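PDB 6T0Q: lectin from Pleurotus ostreatus, which probably binds galactose and N-acetylgalactosamine-containing glycans through calcium-dependent sites in its carbohydrate-binding-module-like beta domains. Local coordinates for residues V192-R196 with I289-L293; S256-A260 with W344-V349; A308-Q314 with E327-A333. One frame throughout, in Å; residues are numbered along the deposited sequence.

Contact 1: residues V192-R196 with I289-L293; sequences VLPLR and IATIL
The irregular segment 192-196 lies over one face of strand 289-293, and Leu195 and Thr291 bring the two backbones closest, with CA atoms 6.3 Å apart. No backbone-to-backbone hydrogen bond joins them. Instead the hydroxyl of Thr291 donates to the carbonyl of Pro194, OG1 to O 2.7 Å, lying in the carbonyl plane with a C=O...O angle of 154°. Chi1 of Thr291, -56°, sets OG1 beside its own backbone N and turns CG2 toward Leu193 CB. Ser198 is a second hydrogen-bonding partner of the same OG1, so this buried hydroxyl is fixed from two residues of the loop between strands 174-178 and 199-202. Strand 287-296 belongs to an antiparallel sheet, flanked by strands 229-239 and 301-305; Ile289, Thr291 and Leu293 share the face that meets the loop. Leu193 spreads its two methyls along this face: CD1 rests 3.4 Å from Thr291 O, while CD2 lies 4.0 Å from Leu293 CB, the two leucines crossing obliquely. On the other side of the hydrogen bond, Leu195 CD2 packs at 4.2 Å against Ile289 CG1. Leu293 also touches a bound N-acetylglucosamine, and both it and Leu193 pack on Phe102 of strand 98-104.

Contact 2: residues S256-A260 with W344-V349; sequences SYTVA and WGAGMV
Beside the second calcium site, the loop before strand 261-265 meets the chain's C-terminal loop through a single beta bridge, Val259 with Val349. Val349 N donates to Thr258 O at 2.9 Å and is nearly straight at hydrogen (171°), though tilted from the carbonyl plane; Ala260 N returns a bond of 2.9 Å to Val349 O, close to the line of the Val349 carbonyl. The two valine side chains run alongside one another in the same direction, with Val259 CG2 against Val349 CB. Waters broaden this small link: one donates to both Thr258 O and Gly347 O, another to Ala260 O and Val349 O, and a third joins Tyr257 O to Trp344 O.

Met348 fills the angle between the loops. Its CG is anti to the backbone N (chi1 -172°), and bends at chi2 and chi3 fold the thioether back over the 256-260 backbone, bringing SD 3.5 Å from Thr258 C and CE 3.2 Å from Tyr257 O. CG lies against the methyl of Ala260. At the far end Trp344 directs its pyrrole edge toward the face of Tyr257 in an offset edge-to-face pair, CD1 to CD1 3.7 Å, with the ring planes at 68°. The indole NE1 donates to OD2 of the calcium ligand Asp239, and Trp344 also stacks on Trp200; the tryptophan is thus a second-shell residue that probably helps to orient that carboxylate.

Within 256-260, Ser256 OG accepts from the backbone N atoms of both Thr258 and Val259, which fixes the bend leading into the bridge. Acceptance from the N atoms two and three residues further on is the signature of an ST turn combined with an ST motif.

Contact 3: residues A308-Q314 with E327-A333; sequences ASWKAIQ and EFGWESA
Ile313 crosses Trp330 at about a right angle and lays its branches over one face of the indole. CG2 stands 3.6 Å from the centroid of the six-membered ring, only 5° off the normal, a CH-pi contact, while CD1 reaches across to the pyrrole side, 3.8 Å from Trp330 NE1. A chi1 of -159° puts CG1 anti to the backbone N and leaves CG2 between N and the carbonyl carbon, thereby spreading the two branches over different rings. The peptide link from Lys311 C to Ala312 N lies at the edge of the indole, near its plane.

Glu331 follows a different course: its CG lies 3.3 Å from Ala312 O and its extended chain continues toward Gln314, where amide and carboxylate planes stand 35° apart. Its OE1 is hydrogen-bonded to Ser204. On the same face Ala312 CB packs against Ala333 CB, which also meets Trp310 CB at 4.0 Å.

Lys311 CB lies against Trp330 CB, and the chain, bent at chi2 and chi3, passes alongside Glu331 O and Trp330 O, with its ammonium end near Ser332 OG; a water hydrogen-bonded to Ala308 O and Ser332 OG is a weak partner of NZ. Glu327 lies crosswise to this lysine, but its OE2 makes a salt bridge with Arg219.

The backbones supply an antiparallel hydrogen-bonded pair, Ala312 with Glu331, through N to O bonds of 2.7 Å from Ala312 and 2.8 Å from Glu331. Ala333 N adds a bond to Trp310 O, and a type II turn from Glu327 to Trp330 leads into the strand. Strand 311-313 is held between 331-338 and 214-222, where Lys311 and Ile313 make backbone hydrogen bonds with Arg219 and Ala217; Trp330 packs on the same two residues, and Ala333 on Ile201 of strand 199-202.

From the N terminus, the first of these segments is 192-196, just before strand 199-202; contact 1 closes a long loop when strand 287-296 returns to it. Segment 256-260 falls within that loop, and its partner 344-349 comes near the C terminus, so contacts 1 and 2 cross along the chain. Contact 3 is local, joining 308-314 to 327-333; it follows contact 1 in series and lies wholly within the span of contact 2. Leu195 and Met348 pack together where contacts 1 and 2 meet. Ile292 and Trp310 link contact 1 to contact 3, bringing together the two sheets containing strands 287-296 and 311-313.

Contact 1: residues V192-R196 with I289-L293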
loop_
_atom_site.group_PDB
_atom_site.type_symbol
_atom_site.label_atom_id
_atom_site.label_comp_id
_atom_site.label_asym_id
_atom_site.label_seq_id
_atom_site.Cartn_x
_atom_site.Cartn_y
_atom_site.Cartn_z
ATOM N N VAL A 192 18.794 19.228 10.824
ATOM C CA VAL A 192 18.620 17.936 10.156
ATOM C C VAL A 192 17.454 17.992 9.171
ATOM O O VAL A 192 17.552 17.492 8.042
ATOM C CB VAL A 192 18.443 16.800 11.183
ATOM C CG1 VAL A 192 17.288 17.102 12.188
ATOM C CG2 VAL A 192 18.203 15.490 10.463
ATOM N N LEU A 193 16.348 18.617 9.574
ATOM C CA LEU A 193 15.157 18.842 8.764
ATOM C C LEU A 193 14.569 20.186 9.159
ATOM O O LEU A 193 14.750 20.630 10.301
ATOM C CB LEU A 193 14.087 17.752 8.975
ATOM C CG LEU A 193 14.402 16.355 8.433
ATOM C CD1 LEU A 193 13.372 15.344 8.954
ATOM C CD2 LEU A 193 14.412 16.382 6.906
ATOM N N PRO A 194 13.856 20.853 8.253
ATOM C CA PRO A 194 13.176 22.097 8.638
ATOM C C PRO A 194 11.904 21.791 9.411
ATOM O O PRO A 194 11.229 20.788 9.158
ATOM C CB PRO A 194 12.857 22.754 7.288
ATOM C CG PRO A 194 12.610 21.573 6.384
ATOM C CD PRO A 194 13.656 20.538 6.826
ATOM N N LEU A 195 11.592 22.651 10.382
ATOM C CA LEU A 195 10.229 22.720 10.900
ATOM C C LEU A 195 9.413 23.784 10.181
ATOM O O LEU A 195 8.182 23.672 10.098
ATOM C CB LEU A 195 10.237 22.994 12.406
ATOM C CG LEU A 195 10.715 21.812 13.244
ATOM C CD1 LEU A 195 10.724 22.195 14.708
ATOM C CD2 LEU A 195 9.842 20.564 12.982
ATOM N N ARG A 196 10.078 24.814 9.663
ATOM C CA ARG A 196 9.462 25.682 8.676
ATOM C C ARG A 196 8.851 24.830 7.570
ATOM O O ARG A 196 9.494 23.912 7.056
ATOM C CB ARG A 196 10.518 26.632 8.107
ATOM C CG ARG A 196 10.008 27.557 7.016
ATOM C CD ARG A 196 11.156 28.392 6.447
ATOM N NE ARG A 196 11.915 29.084 7.485
ATOM C CZ ARG A 196 11.812 30.384 7.742
ATOM N NH1 ARG A 196 10.969 31.129 7.034
ATOM N NH2 ARG A 196 12.541 30.940 8.707
ATOM N N ILE A 289 4.291 18.731 16.348
ATOM C CA ILE A 289 4.791 19.133 15.038
ATOM C C ILE A 289 5.869 18.142 14.630
ATOM O O ILE A 289 6.616 17.648 15.481
ATOM C CB ILE A 289 5.320 20.587 15.066
ATOM C CG1 ILE A 289 5.703 21.066 13.664
ATOM C CG2 ILE A 289 6.510 20.728 16.012
ATOM C CD1 ILE A 289 6.031 22.572 13.637
ATOM N N ALA A 290 5.927 17.822 13.335
ATOM C CA ALA A 290 6.916 16.867 12.861
ATOM C C ALA A 290 7.172 17.088 11.381
ATOM O O ALA A 290 6.311 17.580 10.646
ATOM C CB ALA A 290 6.485 15.415 13.093
ATOM N N THR A 291 8.376 16.724 10.964
ATOM C CA THR A 291 8.770 16.693 9.564
ATOM C C THR A 291 9.400 15.337 9.323
ATOM O O THR A 291 10.213 14.881 10.132
ATOM C CB THR A 291 9.758 17.819 9.223
ATOM O OG1 THR A 291 9.178 19.084 9.569
ATOM C CG2 THR A 291 10.102 17.806 7.717
ATOM N N ILE A 292 9.017 14.687 8.233
ATOM C CA ILE A 292 9.475 13.337 7.925
ATOM C C ILE A 292 9.957 13.322 6.488
ATOM O O ILE A 292 9.223 13.740 5.585
ATOM C CB ILE A 292 8.358 12.291 8.108
ATOM C CG1 ILE A 292 7.837 12.278 9.545
ATOM C CG2 ILE A 292 8.861 10.898 7.676
ATOM C CD1 ILE A 292 6.502 11.538 9.675
ATOM N N LEU A 293 11.172 12.828 6.264
ATOM C CA LEU A 293 11.668 12.617 4.909
ATOM C C LEU A 293 11.911 11.133 4.691
ATOM O O LEU A 293 12.597 10.488 5.493
ATOM C CB LEU A 293 12.958 13.404 4.647
ATOM C CG LEU A 293 13.346 13.436 3.164
ATOM C CD1 LEU A 293 13.982 14.765 2.831
ATOM C CD2 LEU A 293 14.310 12.322 2.829
#

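Contact 2: residues S256-A260 with W344-V349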
loop_
_atom_site.group_PDB
_atom_site.type_symbol
_atom_site.label_atom_id
_atom_site.label_comp_id
_atom_site.label_asym_id
_atom_site.label_seq_id
_atom_site.Cartn_x
_atom_site.Cartn_y
_atom_site.Cartn_z
ATOM N N SER A 256 9.708 17.914 25.414
ATOM C CA SER A 256 10.146 19.296 25.300
ATOM C C SER A 256 9.533 19.923 24.061
ATOM O O SER A 256 9.537 19.312 22.986
ATOM C CB SER A 256 11.676 19.391 25.231
ATOM O OG SER A 256 12.056 20.742 25.042
ATOM N N TYR A 257 9.007 21.138 24.207
ATOM C CA TYR A 257 8.577 21.914 23.056
ATOM C C TYR A 257 9.584 22.993 22.691
ATOM O O TYR A 257 9.301 23.832 21.832
ATOM C CB TYR A 257 7.185 22.517 23.295
ATOM C CG TYR A 257 6.991 23.250 24.618
ATOM C CD1 TYR A 257 7.244 24.608 24.726
ATOM C CD2 TYR A 257 6.522 22.577 25.746
ATOM C CE1 TYR A 257 7.052 25.289 25.936
ATOM C CE2 TYR A 257 6.338 23.240 26.956
ATOM C CZ TYR A 257 6.600 24.596 27.041
ATOM O OH TYR A 257 6.414 25.252 28.242
ATOM N N THR A 258 10.766 22.980 23.308
ATOM C CA THR A 258 11.839 23.883 22.910
ATOM C C THR A 258 13.051 23.165 22.333
ATOM O O THR A 258 13.890 23.814 21.698
ATOM C CB THR A 258 12.295 24.735 24.103
ATOM O OG1 THR A 258 12.702 23.872 25.171
ATOM C CG2 THR A 258 11.155 25.638 24.586
ATOM N N VAL A 259 13.168 21.859 22.541
ATOM C CA VAL A 259 14.264 21.069 21.996
ATOM C C VAL A 259 13.641 19.890 21.257
ATOM O O VAL A 259 13.056 19.001 21.888
ATOM C CB VAL A 259 15.231 20.593 23.088
ATOM C CG1 VAL A 259 16.331 19.718 22.483
ATOM C CG2 VAL A 259 15.834 21.802 23.838
ATOM N N ALA A 260 13.748 19.890 19.923
ATOM C CA ALA A 260 13.157 18.834 19.109
ATOM C C ALA A 260 14.036 17.585 19.106
ATOM O O ALA A 260 15.253 17.646 19.310
ATOM C CB ALA A 260 12.941 19.313 17.669
ATOM N N TRP A 344 4.843 29.129 20.986
ATOM C CA TRP A 344 6.126 28.433 20.907
ATOM C C TRP A 344 7.180 29.229 20.142
ATOM O O TRP A 344 8.372 29.114 20.448
ATOM C CB TRP A 344 5.929 27.057 20.277
ATOM C CG TRP A 344 4.803 26.323 20.959
ATOM C CD1 TRP A 344 4.816 25.795 22.218
ATOM C CD2 TRP A 344 3.492 26.081 20.434
ATOM N NE1 TRP A 344 3.597 25.223 22.506
ATOM C CE2 TRP A 344 2.767 25.381 21.427
ATOM C CE3 TRP A 344 2.861 26.380 19.220
ATOM C CZ2 TRP A 344 1.443 24.974 21.242
ATOM C CZ3 TRP A 344 1.544 25.964 19.032
ATOM C CH2 TRP A 344 0.851 25.265 20.038
ATOM N N GLY A 345 6.781 30.027 19.159
ATOM C CA GLY A 345 7.784 30.811 18.455
ATOM C C GLY A 345 8.617 29.974 17.489
ATOM O O GLY A 345 8.336 28.808 17.207
ATOM N N ALA A 346 9.682 30.600 16.991
ATOM C CA ALA A 346 10.524 29.995 15.964
ATOM C C ALA A 346 11.866 29.499 16.489
ATOM O O ALA A 346 12.697 29.053 15.689
ATOM C CB ALA A 346 10.759 31.000 14.822
ATOM N N GLY A 347 12.109 29.570 17.803
ATOM C CA GLY A 347 13.412 29.261 18.375
ATOM C C GLY A 347 13.724 27.802 18.668
ATOM O O GLY A 347 14.739 27.530 19.314
ATOM N N MET A 348 12.902 26.854 18.221
ATOM C CA MET A 348 13.158 25.429 18.459
ATOM C C MET A 348 14.621 25.048 18.216
ATOM O O MET A 348 15.184 25.326 17.154
ATOM C CB MET A 348 12.263 24.579 17.550
ATOM C CG MET A 348 12.312 23.074 17.871
ATOM S SD MET A 348 11.346 22.667 19.346
ATOM C CE MET A 348 9.676 22.998 18.739
ATOM N N VAL A 349 15.228 24.392 19.196
ATOM C CA VAL A 349 16.553 23.810 18.996
ATOM C C VAL A 349 16.401 22.518 18.192
ATOM O O VAL A 349 15.773 21.558 18.649
ATOM C CB VAL A 349 17.250 23.544 20.335
ATOM C CG1 VAL A 349 18.598 22.859 20.086
ATOM C CG2 VAL A 349 17.431 24.857 21.125
HETATM O O HOH W 1 9.931 26.267 20.810
HETATM O O HOH W 2 14.219 26.521 21.908
HETATM O O HOH W 3 17.234 19.365 19.345
#

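Contact 3: residues A308-Q314 with E327-A333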
loop_
_atom_site.group_PDB
_atom_site.type_symbol
_atom_site.label_atom_id
_atom_site.label_comp_id
_atom_site.label_asym_id
_atom_site.label_seq_id
_atom_site.Cartn_x
_atom_site.Cartn_y
_atom_site.Cartn_z
ATOM N N ALA A 308 -3.310 18.943 8.089
ATOM C CA ALA A 308 -4.669 18.413 8.213
ATOM C C ALA A 308 -4.869 17.082 7.500
ATOM O O ALA A 308 -5.954 16.495 7.620
ATOM C CB ALA A 308 -5.686 19.438 7.699
ATOM N N SER A 309 -3.866 16.572 6.776
ATOM C CA SER A 309 -3.996 15.248 6.180
ATOM C C SER A 309 -3.739 14.135 7.182
ATOM O O SER A 309 -4.006 12.974 6.874
ATOM C CB SER A 309 -3.049 15.090 4.984
ATOM O OG SER A 309 -1.713 14.825 5.401
ATOM N N TRP A 310 -3.237 14.458 8.369
ATOM C CA TRP A 310 -3.111 13.468 9.427
ATOM C C TRP A 310 -4.484 13.179 10.028
ATOM O O TRP A 310 -5.337 14.059 10.104
ATOM C CB TRP A 310 -2.156 13.971 10.515
ATOM C CG TRP A 310 -0.699 13.981 10.087
ATOM C CD1 TRP A 310 -0.153 14.642 9.024
ATOM C CD2 TRP A 310 0.379 13.288 10.725
ATOM N NE1 TRP A 310 1.212 14.402 8.961
ATOM C CE2 TRP A 310 1.558 13.578 10.000
ATOM C CE3 TRP A 310 0.463 12.437 11.839
ATOM C CZ2 TRP A 310 2.803 13.053 10.357
ATOM C CZ3 TRP A 310 1.701 11.920 12.192
ATOM C CH2 TRP A 310 2.852 12.231 11.456
ATOM N N LYS A 311 -4.695 11.933 10.444
ATOM C CA LYS A 311 -5.893 11.585 11.199
ATOM C C LYS A 311 -5.615 11.720 12.692
ATOM O O LYS A 311 -4.485 11.538 13.146
ATOM C CB LYS A 311 -6.354 10.159 10.882
ATOM C CG LYS A 311 -6.678 9.923 9.411
ATOM C CD LYS A 311 -7.531 11.048 8.862
ATOM C CE LYS A 311 -8.890 10.566 8.400
ATOM N NZ LYS A 311 -9.713 11.726 7.954
ATOM N N ALA A 312 -6.662 12.031 13.453
ATOM C CA ALA A 312 -6.536 12.330 14.873
ATOM C C ALA A 312 -7.765 11.809 15.611
ATOM O O ALA A 312 -8.844 11.698 15.028
ATOM C CB ALA A 312 -6.384 13.842 15.106
ATOM N N ILE A 313 -7.604 11.505 16.899
ATOM C CA ILE A 313 -8.727 11.028 17.706
ATOM C C ILE A 313 -8.501 11.444 19.155
ATOM O O ILE A 313 -7.364 11.478 19.632
ATOM C CB ILE A 313 -8.913 9.497 17.559
ATOM C CG1 ILE A 313 -10.337 9.090 17.951
ATOM C CG2 ILE A 313 -7.879 8.730 18.376
ATOM C CD1 ILE A 313 -10.666 7.641 17.629
ATOM N N GLN A 314 -9.593 11.760 19.863
ATOM C CA GLN A 314 -9.467 12.316 21.209
ATOM C C GLN A 314 -9.415 11.251 22.296
ATOM O O GLN A 314 -8.719 11.433 23.302
ATOM C CB GLN A 314 -10.616 13.293 21.492
ATOM C CG GLN A 314 -10.588 14.499 20.567
ATOM C CD GLN A 314 -11.721 15.472 20.810
ATOM O OE1 GLN A 314 -12.228 15.588 21.929
ATOM N NE2 GLN A 314 -12.126 16.180 19.758
ATOM N N GLU A 327 -9.734 3.193 10.608
ATOM C CA GLU A 327 -9.666 4.588 11.004
ATOM C C GLU A 327 -11.034 5.257 11.020
ATOM O O GLU A 327 -11.114 6.490 11.062
ATOM C CB GLU A 327 -8.693 5.342 10.094
ATOM C CG GLU A 327 -7.249 4.944 10.369
ATOM C CD GLU A 327 -6.258 5.513 9.374
ATOM O OE1 GLU A 327 -6.687 6.022 8.315
ATOM O OE2 GLU A 327 -5.045 5.443 9.663
ATOM N N PHE A 328 -12.110 4.474 11.021
ATOM C CA PHE A 328 -13.435 5.055 11.189
ATOM C C PHE A 328 -13.505 5.799 12.519
ATOM O O PHE A 328 -13.015 5.321 13.547
ATOM C CB PHE A 328 -14.513 3.967 11.130
ATOM C CG PHE A 328 -15.918 4.507 11.193
ATOM C CD1 PHE A 328 -16.537 4.740 12.414
ATOM C CD2 PHE A 328 -16.614 4.798 10.028
ATOM C CE1 PHE A 328 -17.830 5.245 12.472
ATOM C CE2 PHE A 328 -17.906 5.307 10.077
ATOM C CZ PHE A 328 -18.513 5.528 11.301
ATOM N N GLY A 329 -14.121 6.978 12.499
ATOM C CA GLY A 329 -14.227 7.782 13.696
ATOM C C GLY A 329 -13.028 8.657 14.004
ATOM O O GLY A 329 -13.108 9.481 14.922
ATOM N N TRP A 330 -11.914 8.499 13.291
ATOM C CA TRP A 330 -10.814 9.450 13.400
ATOM C C TRP A 330 -11.119 10.682 12.554
ATOM O O TRP A 330 -11.645 10.573 11.445
ATOM C CB TRP A 330 -9.496 8.816 12.940
ATOM C CG TRP A 330 -8.969 7.701 13.818
ATOM C CD1 TRP A 330 -9.585 6.503 14.096
ATOM C CD2 TRP A 330 -7.702 7.665 14.497
ATOM N NE1 TRP A 330 -8.785 5.741 14.921
ATOM C CE2 TRP A 330 -7.624 6.428 15.176
ATOM C CE3 TRP A 330 -6.630 8.565 14.602
ATOM C CZ2 TRP A 330 -6.522 6.068 15.950
ATOM C CZ3 TRP A 330 -5.535 8.206 15.374
ATOM C CH2 TRP A 330 -5.490 6.965 16.038
ATOM N N GLU A 331 -10.782 11.857 13.075
ATOM C CA GLU A 331 -11.015 13.111 12.374
ATOM C C GLU A 331 -9.739 13.596 11.693
ATOM O O GLU A 331 -8.630 13.159 12.010
ATOM C CB GLU A 331 -11.522 14.188 13.347
ATOM C CG GLU A 331 -10.523 14.505 14.476
ATOM C CD GLU A 331 -10.974 15.629 15.407
ATOM O OE1 GLU A 331 -11.826 16.448 15.001
ATOM O OE2 GLU A 331 -10.469 15.695 16.550
ATOM N N SER A 332 -9.909 14.515 10.746
ATOM C CA SER A 332 -8.780 15.283 10.244
ATOM C C SER A 332 -8.146 16.072 11.384
ATOM O O SER A 332 -8.847 16.728 12.157
ATOM C CB SER A 332 -9.239 16.240 9.145
ATOM O OG SER A 332 -9.611 15.526 7.989
ATOM N N ALA A 333 -6.821 16.002 11.493
ATOM C CA ALA A 333 -6.128 16.812 12.490
ATOM C C ALA A 333 -6.377 18.293 12.228
ATOM O O ALA A 333 -6.526 18.728 11.082
ATOM C CB ALA A 333 -4.619 16.523 12.467
HETATM O O HOH W 4 -7.311 13.965 7.233
#